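Local atomic coordinates of rutinosidase (Aspergillus niger, PDB entry 6I1A), a protein that hydrolyses glycosidic bonds as a secreted rutinosidase of glycosyl hydrolase family 5 and probably also acts on beta-1,3-glucans. Residues A[247-259]-A[289-301]. Numbering follows the deposited sequence.
Sequences YPQYWEGDFPAST and REKSGTGKFPVFV. With EDO (1,2-ethanediol), chain P.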
ATOM      1  N   TYR A 247      -3.086  -9.190  -4.286  1.00 19.96           N
ATOM      2  CA  TYR A 247      -1.968  -9.630  -5.162  1.00 23.70           C
ATOM      3  C   TYR A 247      -2.359 -10.944  -5.823  1.00 22.60           C
ATOM      4  O   TYR A 247      -3.054 -11.747  -5.215  1.00 20.14           O
ATOM      5  CB  TYR A 247      -0.741  -9.702  -4.282  1.00 25.13           C
ATOM      6  CG  TYR A 247      -0.469  -8.330  -3.705  1.00 26.79           C
ATOM      7  CD1 TYR A 247      -0.983  -7.172  -4.320  1.00 33.77           C
ATOM      8  CD2 TYR A 247       0.023  -8.203  -2.447  1.00 30.45           C
ATOM      9  CE1 TYR A 247      -0.848  -5.910  -3.734  1.00 33.12           C
ATOM     10  CE2 TYR A 247       0.224  -6.955  -1.877  1.00 28.25           C
ATOM     11  CZ  TYR A 247      -0.198  -5.807  -2.512  1.00 34.84           C
ATOM     12  OH  TYR A 247      -0.067  -4.608  -1.844  1.00 37.67           O
ATOM     13  N   PRO A 248      -1.984 -11.198  -7.109  1.00 20.72           N
ATOM     14  CA  PRO A 248      -2.313 -12.459  -7.752  1.00 18.56           C
ATOM     15  C   PRO A 248      -1.888 -13.641  -6.894  1.00 19.29           C
ATOM     16  O   PRO A 248      -2.578 -14.660  -6.904  1.00 16.86           O
ATOM     17  CB  PRO A 248      -1.554 -12.399  -9.097  1.00 18.92           C
ATOM     18  CG  PRO A 248      -1.464 -10.899  -9.384  1.00 20.07           C
ATOM     19  CD  PRO A 248      -1.306 -10.265  -8.035  1.00 20.99           C
ATOM     20  N   GLN A 249      -0.745 -13.540  -6.190  1.00 20.79           N
ATOM     21  CA  GLN A 249      -0.240 -14.586  -5.295  1.00 26.28           C
ATOM     22  C   GLN A 249      -1.311 -15.061  -4.316  1.00 22.62           C
ATOM     23  O   GLN A 249      -1.319 -16.216  -3.885  1.00 23.96           O
ATOM     24  CB  GLN A 249       0.967 -14.065  -4.479  1.00 32.47           C
ATOM     25  CG  GLN A 249       2.007 -13.226  -5.253  1.00 30.73           C
ATOM     26  CD  GLN A 249       1.776 -11.775  -5.603  1.00 30.38           C
ATOM     27  OE1 GLN A 249       1.298 -11.426  -6.677  1.00 28.37           O
ATOM     28  NE2 GLN A 249       2.396 -10.829  -4.878  1.00 37.56           N
ATOM     29  N   TYR A 250      -2.235 -14.171  -3.904  1.00 19.13           N
ATOM     30  CA  TYR A 250      -3.302 -14.503  -2.959  1.00 19.51           C
ATOM     31  C   TYR A 250      -4.163 -15.614  -3.507  1.00 17.90           C
ATOM     32  O   TYR A 250      -4.690 -16.436  -2.718  1.00 20.81           O
ATOM     33  CB  TYR A 250      -4.162 -13.273  -2.654  1.00 18.10           C
ATOM     34  CG  TYR A 250      -5.321 -13.483  -1.733  1.00 16.86           C
ATOM     35  CD1 TYR A 250      -5.193 -13.308  -0.376  1.00 16.82           C
ATOM     36  CD2 TYR A 250      -6.609 -13.760  -2.216  1.00 16.48           C
ATOM     37  CE1 TYR A 250      -6.263 -13.504   0.477  1.00 18.27           C
ATOM     38  CE2 TYR A 250      -7.682 -13.896  -1.386  1.00 18.10           C
ATOM     39  CZ  TYR A 250      -7.508 -13.822  -0.029  1.00 20.02           C
ATOM     40  OH  TYR A 250      -8.601 -13.949   0.746  1.00 21.59           O
ATOM     41  N   TRP A 251      -4.417 -15.600  -4.820  1.00 15.82           N
ATOM     42  CA  TRP A 251      -5.382 -16.524  -5.441  1.00 16.05           C
ATOM     43  C   TRP A 251      -4.698 -17.732  -6.098  1.00 15.56           C
ATOM     44  O   TRP A 251      -5.368 -18.672  -6.458  1.00 17.04           O
ATOM     45  CB  TRP A 251      -6.193 -15.799  -6.539  1.00 15.00           C
ATOM     46  CG  TRP A 251      -6.925 -14.571  -6.103  1.00 14.59           C
ATOM     47  CD1 TRP A 251      -6.609 -13.272  -6.355  1.00 15.10           C
ATOM     48  CD2 TRP A 251      -8.209 -14.539  -5.463  1.00 14.87           C
ATOM     49  NE1 TRP A 251      -7.577 -12.432  -5.841  1.00 14.43           N
ATOM     50  CE2 TRP A 251      -8.579 -13.189  -5.314  1.00 13.51           C
ATOM     51  CE3 TRP A 251      -9.026 -15.554  -4.941  1.00 14.69           C
ATOM     52  CZ2 TRP A 251      -9.769 -12.816  -4.705  1.00 15.87           C
ATOM     53  CZ3 TRP A 251     -10.208 -15.165  -4.354  1.00 15.42           C
ATOM     54  CH2 TRP A 251     -10.576 -13.830  -4.237  1.00 14.76           C
ATOM     55  N   GLU A 252      -3.399 -17.648  -6.334  1.00 16.69           N
ATOM     56  CA  GLU A 252      -2.639 -18.689  -7.111  1.00 18.21           C
ATOM     57  C   GLU A 252      -2.868 -20.120  -6.608  1.00 16.70           C
ATOM     58  O   GLU A 252      -3.034 -21.012  -7.501  1.00 18.04           O
ATOM     59  CB  GLU A 252      -1.128 -18.394  -7.042  1.00 21.53           C
ATOM     60  CG  GLU A 252      -0.745 -17.359  -8.033  1.00 22.16           C
ATOM     61  CD  GLU A 252       0.740 -17.030  -7.985  1.00 21.96           C
ATOM     62  OE1 GLU A 252       1.478 -17.746  -7.309  1.00 24.74           O
ATOM     63  OE2 GLU A 252       1.119 -16.108  -8.686  1.00 21.15           O
ATOM     64  N   GLY A 253      -2.835 -20.300  -5.295  1.00 17.99           N
ATOM     65  CA  GLY A 253      -2.972 -21.615  -4.666  1.00 19.73           C
ATOM     66  C   GLY A 253      -4.348 -22.168  -4.843  1.00 19.85           C
ATOM     67  O   GLY A 253      -4.549 -23.382  -4.574  1.00 22.40           O
ATOM     68  N   ASP A 254      -5.332 -21.411  -5.325  1.00 17.41           N
ATOM     69  CA  ASP A 254      -6.737 -21.891  -5.399  1.00 17.64           C
ATOM     70  C   ASP A 254      -7.084 -22.577  -6.711  1.00 17.39           C
ATOM     71  O   ASP A 254      -8.191 -23.109  -6.822  1.00 19.94           O
ATOM     72  CB  ASP A 254      -7.710 -20.705  -5.235  1.00 18.67           C
ATOM     73  CG  ASP A 254      -7.649 -20.067  -3.864  1.00 21.56           C
ATOM     74  OD1 ASP A 254      -7.453 -20.830  -2.855  1.00 22.58           O
ATOM     75  OD2 ASP A 254      -7.844 -18.830  -3.780  1.00 24.65           O
ATOM     76  N   PHE A 255      -6.193 -22.556  -7.720  1.00 16.89           N
ATOM     77  CA  PHE A 255      -6.431 -23.138  -9.028  1.00 17.68           C
ATOM     78  C   PHE A 255      -5.235 -23.968  -9.455  1.00 18.44           C
ATOM     79  O   PHE A 255      -4.104 -23.543  -9.305  1.00 18.01           O
ATOM     80  CB  PHE A 255      -6.634 -22.038 -10.081  1.00 18.35           C
ATOM     81  CG  PHE A 255      -7.738 -21.091  -9.719  1.00 16.31           C
ATOM     82  CD1 PHE A 255      -7.473 -19.954  -9.011  1.00 18.28           C
ATOM     83  CD2 PHE A 255      -9.034 -21.351 -10.130  1.00 18.40           C
ATOM     84  CE1 PHE A 255      -8.505 -19.085  -8.684  1.00 19.72           C
ATOM     85  CE2 PHE A 255     -10.042 -20.458  -9.828  1.00 17.72           C
ATOM     86  CZ  PHE A 255      -9.765 -19.344  -9.102  1.00 18.22           C
ATOM     87  N   PRO A 256      -5.467 -25.170 -10.019  1.00 18.54           N
ATOM     88  CA  PRO A 256      -4.390 -25.925 -10.660  1.00 18.76           C
ATOM     89  C   PRO A 256      -3.830 -25.166 -11.864  1.00 19.06           C
ATOM     90  O   PRO A 256      -4.590 -24.510 -12.555  1.00 17.30           O
ATOM     91  CB  PRO A 256      -4.997 -27.267 -11.116  1.00 22.19           C
ATOM     92  CG  PRO A 256      -6.464 -27.073 -10.945  1.00 25.00           C
ATOM     93  CD  PRO A 256      -6.730 -25.898 -10.021  1.00 21.69           C
ATOM     94  N   ALA A 257      -2.529 -25.262 -12.079  1.00 19.31           N
ATOM     95  CA  ALA A 257      -1.850 -24.553 -13.180  1.00 20.87           C
ATOM     96  C   ALA A 257      -2.448 -24.904 -14.539  1.00 17.88           C
ATOM     97  O   ALA A 257      -2.354 -24.075 -15.496  1.00 20.64           O
ATOM     98  CB  ALA A 257      -0.367 -24.877 -13.179  1.00 20.80           C
ATOM     99  N   SER A 258      -3.073 -26.086 -14.704  1.00 18.78           N
ATOM    100  CA  SER A 258      -3.720 -26.469 -15.976  1.00 18.65           C
ATOM    101  C   SER A 258      -4.983 -25.648 -16.316  1.00 17.48           C
ATOM    102  O   SER A 258      -5.459 -25.720 -17.461  1.00 18.39           O
ATOM    103  CB  SER A 258      -4.054 -27.970 -15.939  1.00 21.99           C
ATOM    104  OG  SER A 258      -4.967 -28.248 -14.916  1.00 24.18           O
ATOM    105  N   THR A 259      -5.516 -24.919 -15.348  1.00 17.00           N
ATOM    106  CA  THR A 259      -6.730 -24.097 -15.571  1.00 15.50           C
ATOM    107  C   THR A 259      -6.467 -23.053 -16.649  1.00 13.79           C
ATOM    108  O   THR A 259      -5.438 -22.403 -16.581  1.00 15.51           O
ATOM    109  CB  THR A 259      -7.209 -23.420 -14.294  1.00 16.93           C
ATOM    110  OG1 THR A 259      -7.237 -24.351 -13.174  1.00 17.10           O
ATOM    111  CG2 THR A 259      -8.594 -22.841 -14.454  1.00 17.05           C
ATOM    112  N   ARG A 289       6.665  -4.997 -10.548  1.00 12.84           N
ATOM    113  CA  ARG A 289       7.627  -5.835  -9.823  1.00 12.71           C
ATOM    114  C   ARG A 289       6.957  -6.632  -8.720  1.00 12.98           C
ATOM    115  O   ARG A 289       7.366  -7.814  -8.504  1.00 14.83           O
ATOM    116  CB  ARG A 289       8.775  -5.038  -9.235  1.00 12.60           C
ATOM    117  CG  ARG A 289       9.706  -4.504 -10.301  1.00 14.96           C
ATOM    118  CD  ARG A 289      11.023  -3.977  -9.779  1.00 16.18           C
ATOM    119  NE  ARG A 289      10.838  -2.798  -8.939  1.00 15.78           N
ATOM    120  CZ  ARG A 289      11.750  -1.878  -8.773  1.00 17.84           C
ATOM    121  NH1 ARG A 289      12.932  -1.971  -9.333  1.00 18.58           N
ATOM    122  NH2 ARG A 289      11.478  -0.826  -8.020  1.00 18.07           N
ATOM    123  N   GLU A 290       5.950  -6.073  -8.034  1.00 11.84           N
ATOM    124  CA  GLU A 290       5.422  -6.727  -6.805  1.00 12.79           C
ATOM    125  C   GLU A 290       4.037  -7.303  -7.024  1.00 13.42           C
ATOM    126  O   GLU A 290       3.596  -8.070  -6.109  1.00 15.06           O
ATOM    127  CB  GLU A 290       5.373  -5.728  -5.654  1.00 12.23           C
ATOM    128  CG  GLU A 290       6.616  -4.893  -5.490  1.00 13.53           C
ATOM    129  CD  GLU A 290       7.928  -5.643  -5.351  1.00 13.75           C
ATOM    130  OE1 GLU A 290       7.953  -6.869  -5.072  1.00 14.21           O
ATOM    131  OE2 GLU A 290       9.014  -4.994  -5.554  1.00 13.27           O
ATOM    132  N   LYS A 291       3.313  -6.965  -8.095  1.00 12.35           N
ATOM    133  CA  LYS A 291       1.881  -7.316  -8.215  1.00 12.97           C
ATOM    134  C   LYS A 291       1.645  -8.094  -9.510  1.00 13.92           C
ATOM    135  O   LYS A 291       0.536  -7.919 -10.091  1.00 14.65           O
ATOM    136  CB  LYS A 291       0.997  -6.060  -8.132  1.00 14.88           C
ATOM    137  CG  LYS A 291       1.262  -5.227  -6.890  1.00 15.25           C
ATOM    138  CD  LYS A 291       0.461  -3.921  -6.836  1.00 16.25           C
ATOM    139  CE  LYS A 291       0.876  -3.059  -5.678  1.00 18.33           C
ATOM    140  NZ  LYS A 291       0.211  -1.729  -5.631  1.00 19.20           N
ATOM    141  N   SER A 292       2.588  -8.899  -9.973  1.00 14.57           N
ATOM    142  CA  SER A 292       2.459  -9.705 -11.217  1.00 13.61           C
ATOM    143  C   SER A 292       2.417 -11.212 -10.917  1.00 13.25           C
ATOM    144  O   SER A 292       2.512 -11.952 -11.886  1.00 15.30           O
ATOM    145  CB  SER A 292       3.517  -9.387 -12.182  1.00 16.41           C
ATOM    146  OG  SER A 292       3.529  -7.995 -12.530  1.00 16.62           O
ATOM    147  N   GLY A 293       2.244 -11.591  -9.663  1.00 14.78           N
ATOM    148  CA  GLY A 293       2.215 -13.026  -9.307  1.00 14.65           C
ATOM    149  C   GLY A 293       3.577 -13.679  -9.386  1.00 17.15           C
ATOM    150  O   GLY A 293       4.593 -12.999  -9.592  1.00 18.47           O
ATOM    151  N   THR A 294       3.613 -15.005  -9.215  1.00 16.22           N
ATOM    152  CA  THR A 294       4.879 -15.783  -9.187  1.00 18.79           C
ATOM    153  C   THR A 294       5.149 -16.394 -10.549  1.00 19.46           C
ATOM    154  O   THR A 294       6.247 -17.032 -10.710  1.00 22.13           O
ATOM    155  CB  THR A 294       4.813 -16.916  -8.156  1.00 20.13           C
ATOM    156  OG1 THR A 294       3.794 -17.813  -8.618  1.00 22.34           O
ATOM    157  CG2 THR A 294       4.648 -16.393  -6.753  1.00 21.93           C
ATOM    158  N   GLY A 295       4.307 -16.214 -11.548  1.00 16.55           N
ATOM    159  CA  GLY A 295       4.384 -16.866 -12.850  1.00 16.99           C
ATOM    160  C   GLY A 295       3.516 -18.118 -12.983  1.00 16.97           C
ATOM    161  O   GLY A 295       3.451 -18.702 -14.077  1.00 18.21           O
ATOM    162  N   LYS A 296       2.781 -18.482 -11.930  1.00 16.10           N
ATOM    163  CA  LYS A 296       1.960 -19.704 -12.018  1.00 16.84           C
ATOM    164  C   LYS A 296       0.928 -19.521 -13.139  1.00 16.00           C
ATOM    165  O   LYS A 296       0.675 -20.426 -13.919  1.00 17.35           O
ATOM    166  CB  LYS A 296       1.241 -20.011 -10.714  1.00 16.18           C
ATOM    167  CG  LYS A 296       0.455 -21.306 -10.769  1.00 16.73           C
ATOM    168  CD  LYS A 296      -0.119 -21.684  -9.455  1.00 17.20           C
ATOM    169  CE  LYS A 296      -0.862 -23.013  -9.523  1.00 19.39           C
ATOM    170  NZ  LYS A 296      -1.500 -23.350  -8.211  1.00 19.39           N
ATOM    171  N   PHE A 297       0.239 -18.353 -13.139  1.00 15.06           N
ATOM    172  CA  PHE A 297      -0.680 -17.940 -14.203  1.00 14.75           C
ATOM    173  C   PHE A 297      -0.241 -16.620 -14.861  1.00 13.10           C
ATOM    174  O   PHE A 297       0.413 -15.784 -14.245  1.00 14.61           O
ATOM    175  CB  PHE A 297      -2.080 -17.743 -13.616  1.00 14.62           C
ATOM    176  CG  PHE A 297      -2.681 -19.036 -13.073  1.00 14.25           C
ATOM    177  CD1 PHE A 297      -3.172 -19.959 -13.962  1.00 14.82           C
ATOM    178  CD2 PHE A 297      -2.718 -19.272 -11.714  1.00 15.39           C
ATOM    179  CE1 PHE A 297      -3.665 -21.170 -13.496  1.00 15.55           C
ATOM    180  CE2 PHE A 297      -3.235 -20.488 -11.238  1.00 15.55           C
ATOM    181  CZ  PHE A 297      -3.699 -21.407 -12.133  1.00 15.35           C
ATOM    182  N   PRO A 298      -0.689 -16.431 -16.111  1.00 13.16           N
ATOM    183  CA  PRO A 298      -0.403 -15.180 -16.809  1.00 13.90           C
ATOM    184  C   PRO A 298      -1.262 -14.062 -16.207  1.00 13.17           C
ATOM    185  O   PRO A 298      -2.339 -14.293 -15.619  1.00 13.14           O
ATOM    186  CB  PRO A 298      -0.745 -15.436 -18.247  1.00 13.30           C
ATOM    187  CG  PRO A 298      -1.771 -16.582 -18.190  1.00 14.11           C
ATOM    188  CD  PRO A 298      -1.361 -17.375 -16.986  1.00 13.82           C
ATOM    189  N   VAL A 299      -0.784 -12.813 -16.374  1.00 12.46           N
ATOM    190  CA  VAL A 299      -1.419 -11.585 -15.883  1.00 13.06           C
ATOM    191  C   VAL A 299      -1.583 -10.627 -17.061  1.00 12.86           C
ATOM    192  O   VAL A 299      -0.688 -10.477 -17.872  1.00 13.25           O
ATOM    193  CB  VAL A 299      -0.588 -10.952 -14.765  1.00 12.95           C
ATOM    194  CG1 VAL A 299      -1.099  -9.563 -14.332  1.00 13.46           C
ATOM    195  CG2 VAL A 299      -0.533 -11.897 -13.566  1.00 13.28           C
ATOM    196  N   PHE A 300      -2.707  -9.963 -17.105  1.00 11.72           N
ATOM    197  CA  PHE A 300      -2.977  -8.854 -18.047  1.00 11.49           C
ATOM    198  C   PHE A 300      -3.434  -7.640 -17.231  1.00 10.71           C
ATOM    199  O   PHE A 300      -4.267  -7.798 -16.352  1.00 10.85           O
ATOM    200  CB  PHE A 300      -4.055  -9.277 -19.020  1.00 12.56           C
ATOM    201  CG  PHE A 300      -4.394  -8.318 -20.131  1.00 11.53           C
ATOM    202  CD1 PHE A 300      -3.506  -8.140 -21.185  1.00 12.20           C
ATOM    203  CD2 PHE A 300      -5.567  -7.583 -20.140  1.00 12.56           C
ATOM    204  CE1 PHE A 300      -3.795  -7.254 -22.228  1.00 12.02           C
ATOM    205  CE2 PHE A 300      -5.868  -6.698 -21.162  1.00 11.71           C
ATOM    206  CZ  PHE A 300      -4.991  -6.576 -22.220  1.00 12.16           C
ATOM    207  N   VAL A 301      -2.904  -6.451 -17.519  1.00 10.74           N
ATOM    208  CA  VAL A 301      -3.242  -5.242 -16.758  1.00 10.16           C
ATOM    209  C   VAL A 301      -4.464  -4.659 -17.440  1.00 11.54           C
ATOM    210  O   VAL A 301      -4.355  -3.812 -18.362  1.00 11.09           O
ATOM    211  CB  VAL A 301      -2.059  -4.267 -16.656  1.00 10.69           C
ATOM    212  CG1 VAL A 301      -2.475  -3.017 -15.910  1.00 10.83           C
ATOM    213  CG2 VAL A 301      -0.916  -4.954 -15.951  1.00 12.04           C
TER
HETATM  214  C1  EDO P 414       4.306  -8.273  -2.623  1.00 35.15           C
HETATM  215  O1  EDO P 414       4.889  -8.895  -3.796  1.00 38.49           O
HETATM  216  C2  EDO P 414       3.934  -9.332  -1.650  1.00 30.56           C
HETATM  217  O2  EDO P 414       3.465 -10.542  -2.261  1.00 36.12           O
HETATM  218  O   HOH W   1       0.009 -16.270 -11.070  1.00 19.86           O
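The buried carboxylate of Glu252 takes two hydrogen bonds from Thr294, in the loop between helix 280-290 and strand 299-308. Its chain runs extended beyond CG to Thr294, whose backbone N donates to OE2 at 2.8 Å, nearly straight (169°) and on the syn lone pair. OG1 of the same threonine, turned there by a chi1 of 65°, gives its proton to OE1 at 2.7 Å, also from the syn side but 29° out of the carboxylate plane. A water donating to OE2 accepts from Phe297 N, so the carboxylate reaches a second backbone N-H indirectly. Lys296 lies fully extended and spends its ammonium on carbonyls: NZ bonds Phe255 O at 2.8 Å and Glu252 O at 2.9 Å, the latter from above the carbonyl plane, tying together the first and last residues of the type I turn 252-255. Beside it the Phe297 ring turns its edge to Glu252 O, Phe255 O and Pro256 O, while its CZ packs on Phe255 CB at 3.6 Å. Pro256 O is satisfied by Thr259 N and, on a lone pair in its carbonyl plane, by Thr259 OG1.

At the other end, Gln249, bent at chi2, splits its amide: NE2 bonds Glu290 O at 3.3 Å and the O2 of an ethanediol, probably from the crystallisation liquor, whose O1 donates to the same carbonyl, whereas OE1 takes a weak bond from Gly293 N. Pro248 rests on Gly293, and the Tyr247 ring meets the aliphatic chain of Lys291, whose NZ pairs with Asp287. Residues 291-298 form the alpha-to-beta turn into strand 299-308 of the family 5 (beta/alpha)8 barrel, packed here on the segment leading from helix 248-252 into the neighbouring parallel strand 261-269.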